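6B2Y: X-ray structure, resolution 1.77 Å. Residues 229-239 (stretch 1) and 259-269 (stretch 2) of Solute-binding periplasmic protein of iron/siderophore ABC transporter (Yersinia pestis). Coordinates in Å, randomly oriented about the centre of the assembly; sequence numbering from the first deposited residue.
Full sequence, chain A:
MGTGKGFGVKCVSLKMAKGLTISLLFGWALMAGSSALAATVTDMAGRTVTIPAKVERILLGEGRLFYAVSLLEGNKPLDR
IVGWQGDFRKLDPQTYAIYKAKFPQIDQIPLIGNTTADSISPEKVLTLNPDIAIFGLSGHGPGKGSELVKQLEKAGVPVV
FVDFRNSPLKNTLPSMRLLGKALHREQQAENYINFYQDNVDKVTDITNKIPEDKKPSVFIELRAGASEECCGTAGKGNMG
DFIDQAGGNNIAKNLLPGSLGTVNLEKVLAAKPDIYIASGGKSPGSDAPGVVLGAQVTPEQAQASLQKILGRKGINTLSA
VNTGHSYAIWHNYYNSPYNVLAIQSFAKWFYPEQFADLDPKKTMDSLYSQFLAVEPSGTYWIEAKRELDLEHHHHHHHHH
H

Stretch 1 (229-239) ECCGTAGKGNM
Stretch 2, residues 259-269: SLGTVNLEKVL

Two short antiparallel strands, 232-234 and 260-262, join these stretches; their axes approach to 4.6 Å, with 144° between their N-to-C directions, and about 599 Å² is buried in all.

Stretch 1 enters as a loop, extended at C230 but turning at C231, whose phi is positive. C230 (phi/psi -78/158, chi1 t) and C231 (75/55, chi1 m) form a vicinal disulfide, C230 SG to C231 SG 2.0 Å, and both CA-to-CB bonds point toward stretch 2. The disulfide acts as an apolar knob: C231 SG lies 3.8 Å from L265 CD1 (L265 chi1 t, chi2 p) and 4.2 Å from V268 CG2 on the helix that begins at L265. Packing here has a price, since L265 N is buried without a partner. The backbone of C231 starts the ladder, its O accepting from V263 N at 2.9 Å, nearly linear at 172°.

G232 (-62/147) faces T262 in a non-hydrogen-bonded pair; its CA sits 3.4 Å from G261 O, a CA-H...O contact. T233 (-158/-179) pairs with G261 through two hydrogen bonds, T233 N to G261 O at 2.7 Å and G261 N to T233 O at 3.1 Å. Its side chain (chi1 t) lies on the opposite sheet face from A234, L260 and T262. A beta-branched residue suits this extended, buried site: T233 CG2 packs 3.7 Å from V263 CG2 (V263 chi1 t), while OG1 is satisfied elsewhere in the structure.

A234 (-114/137) pairs with L260, its small CB 4.4 Å from L260 CD2 (L260 chi1 m, chi2 t). G235 N then closes the ladder on S259 O at 2.8 Å.

Beyond exposed K236, G237 adopts 142/-162, angles that call for glycine; a CB would also clash with S259 CB. N238 (41/-135, chi1 t) places OD1 3.5 Å from L260 CD2, and OD1 accepts a weak hydrogen bond from M239 N at 2.8 Å.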

# COMPACT_ATOMS: atom_id res chain seq x y z
N GLU A 229 19.08 -10.92 -4.11
CA GLU A 229 19.88 -9.72 -3.93
C GLU A 229 19.24 -8.82 -2.89
O GLU A 229 18.04 -8.54 -2.95
CB GLU A 229 20.03 -8.97 -5.26
CG GLU A 229 20.25 -9.87 -6.46
CD GLU A 229 21.04 -9.18 -7.56
OE1 GLU A 229 21.96 -8.39 -7.23
OE2 GLU A 229 20.74 -9.42 -8.75
N CYS A 230 20.04 -8.33 -1.95
CA CYS A 230 19.43 -7.64 -0.82
C CYS A 230 19.02 -6.22 -1.17
O CYS A 230 19.52 -5.58 -2.10
CB CYS A 230 20.36 -7.54 0.38
SG CYS A 230 19.60 -6.49 1.67
N CYS A 231 18.08 -5.73 -0.36
CA CYS A 231 17.91 -4.31 -0.12
C CYS A 231 17.26 -3.62 -1.31
O CYS A 231 17.80 -2.67 -1.87
CB CYS A 231 19.25 -3.67 0.25
SG CYS A 231 20.35 -4.60 1.42
N GLY A 232 16.10 -4.13 -1.70
CA GLY A 232 15.14 -3.28 -2.37
C GLY A 232 14.71 -2.17 -1.43
O GLY A 232 14.67 -2.34 -0.22
N THR A 233 14.43 -1.00 -2.00
CA THR A 233 14.14 0.16 -1.18
C THR A 233 13.35 1.16 -2.03
O THR A 233 13.03 0.89 -3.19
CB THR A 233 15.42 0.77 -0.60
OG1 THR A 233 15.08 1.75 0.38
CG2 THR A 233 16.28 1.40 -1.69
N ALA A 234 13.03 2.29 -1.41
CA ALA A 234 12.34 3.40 -2.06
C ALA A 234 13.27 4.60 -2.12
O ALA A 234 13.97 4.92 -1.14
CB ALA A 234 11.07 3.79 -1.30
N GLY A 235 13.28 5.28 -3.27
CA GLY A 235 14.08 6.48 -3.44
C GLY A 235 13.25 7.75 -3.49
O GLY A 235 12.72 8.19 -2.46
N LYS A 236 13.13 8.34 -4.67
CA LYS A 236 12.36 9.58 -4.84
C LYS A 236 10.89 9.27 -5.12
O LYS A 236 10.36 9.48 -6.22
CB LYS A 236 12.95 10.43 -5.95
CG LYS A 236 14.44 10.70 -5.81
CD LYS A 236 15.04 10.90 -7.21
CE LYS A 236 16.24 11.82 -7.16
NZ LYS A 236 17.39 11.11 -6.54
N GLY A 237 10.21 8.78 -4.08
CA GLY A 237 8.81 8.41 -4.18
C GLY A 237 8.55 7.16 -3.36
O GLY A 237 9.34 6.80 -2.49
N ASN A 238 7.42 6.52 -3.66
CA ASN A 238 6.91 5.39 -2.88
C ASN A 238 7.07 5.64 -1.38
O ASN A 238 6.77 6.73 -0.91
CB ASN A 238 7.58 4.11 -3.33
CG ASN A 238 6.82 2.86 -2.89
OD1 ASN A 238 7.26 2.17 -1.98
ND2 ASN A 238 5.67 2.60 -3.50
N MET A 239 7.55 4.64 -0.62
CA MET A 239 7.60 4.80 0.82
C MET A 239 8.60 5.87 1.24
O MET A 239 8.51 6.37 2.36
CB MET A 239 7.93 3.46 1.49
CG MET A 239 6.81 2.44 1.37
SD MET A 239 6.66 1.57 2.93
CE MET A 239 5.61 0.15 2.56
N SER A 259 11.38 5.96 -8.03
CA SER A 259 10.73 5.76 -6.73
C SER A 259 11.10 4.44 -6.08
O SER A 259 11.14 4.35 -4.85
CB SER A 259 9.21 5.86 -6.90
OG SER A 259 8.78 4.97 -7.91
N LEU A 260 11.38 3.40 -6.88
CA LEU A 260 11.73 2.08 -6.37
C LEU A 260 13.03 1.60 -6.99
O LEU A 260 13.37 1.97 -8.11
CB LEU A 260 10.62 1.06 -6.66
CG LEU A 260 9.29 1.34 -5.95
CD1 LEU A 260 8.17 0.43 -6.47
CD2 LEU A 260 9.50 1.17 -4.46
N GLY A 261 13.76 0.77 -6.25
CA GLY A 261 15.00 0.22 -6.77
C GLY A 261 15.74 -0.57 -5.70
O GLY A 261 15.26 -0.74 -4.59
N THR A 262 16.93 -1.04 -6.08
CA THR A 262 17.79 -1.83 -5.21
C THR A 262 19.05 -1.05 -4.87
O THR A 262 19.63 -0.38 -5.74
CB THR A 262 18.15 -3.17 -5.87
OG1 THR A 262 16.97 -3.97 -6.04
CG2 THR A 262 19.14 -3.97 -5.03
N VAL A 263 19.47 -1.12 -3.61
CA VAL A 263 20.72 -0.53 -3.14
C VAL A 263 21.54 -1.65 -2.52
O VAL A 263 21.00 -2.45 -1.75
CB VAL A 263 20.46 0.60 -2.13
CG1 VAL A 263 21.76 1.05 -1.46
CG2 VAL A 263 19.74 1.77 -2.80
N ASN A 264 22.81 -1.74 -2.86
CA ASN A 264 23.57 -2.89 -2.38
C ASN A 264 23.82 -2.79 -0.89
O ASN A 264 23.88 -1.70 -0.31
CB ASN A 264 24.89 -3.03 -3.13
CG ASN A 264 24.85 -4.17 -4.15
OD1 ASN A 264 24.97 -5.35 -3.78
ND2 ASN A 264 24.69 -3.83 -5.43
N LEU A 265 23.97 -3.96 -0.25
CA LEU A 265 24.06 -4.03 1.20
C LEU A 265 25.24 -3.22 1.73
O LEU A 265 25.15 -2.63 2.81
CB LEU A 265 24.15 -5.48 1.67
CG LEU A 265 24.31 -5.68 3.18
CD1 LEU A 265 23.17 -4.98 3.92
CD2 LEU A 265 24.36 -7.16 3.56
N GLU A 266 26.34 -3.17 0.98
CA GLU A 266 27.51 -2.43 1.44
C GLU A 266 27.20 -0.94 1.60
O GLU A 266 27.74 -0.29 2.50
CB GLU A 266 28.67 -2.63 0.47
CG GLU A 266 29.15 -4.09 0.35
CD GLU A 266 28.24 -4.95 -0.52
OE1 GLU A 266 28.14 -6.17 -0.25
OE2 GLU A 266 27.61 -4.41 -1.47
N LYS A 267 26.33 -0.39 0.75
CA LYS A 267 25.99 1.02 0.86
C LYS A 267 25.11 1.29 2.06
O LYS A 267 25.29 2.30 2.75
CB LYS A 267 25.32 1.50 -0.43
CG LYS A 267 26.27 1.66 -1.60
CD LYS A 267 25.61 1.24 -2.89
CE LYS A 267 26.39 1.74 -4.09
NZ LYS A 267 26.95 3.09 -3.83
N VAL A 268 24.15 0.41 2.34
CA VAL A 268 23.33 0.54 3.54
C VAL A 268 24.22 0.59 4.78
O VAL A 268 24.09 1.48 5.62
CB VAL A 268 22.31 -0.61 3.64
CG1 VAL A 268 21.37 -0.39 4.81
CG2 VAL A 268 21.54 -0.73 2.34
N LEU A 269 25.16 -0.36 4.88
CA LEU A 269 26.05 -0.38 6.04
C LEU A 269 26.91 0.87 6.11
O LEU A 269 27.06 1.47 7.18
CB LEU A 269 26.94 -1.63 6.00
CG LEU A 269 26.21 -2.97 5.87
CD1 LEU A 269 27.21 -4.11 5.88
CD2 LEU A 269 25.20 -3.14 6.98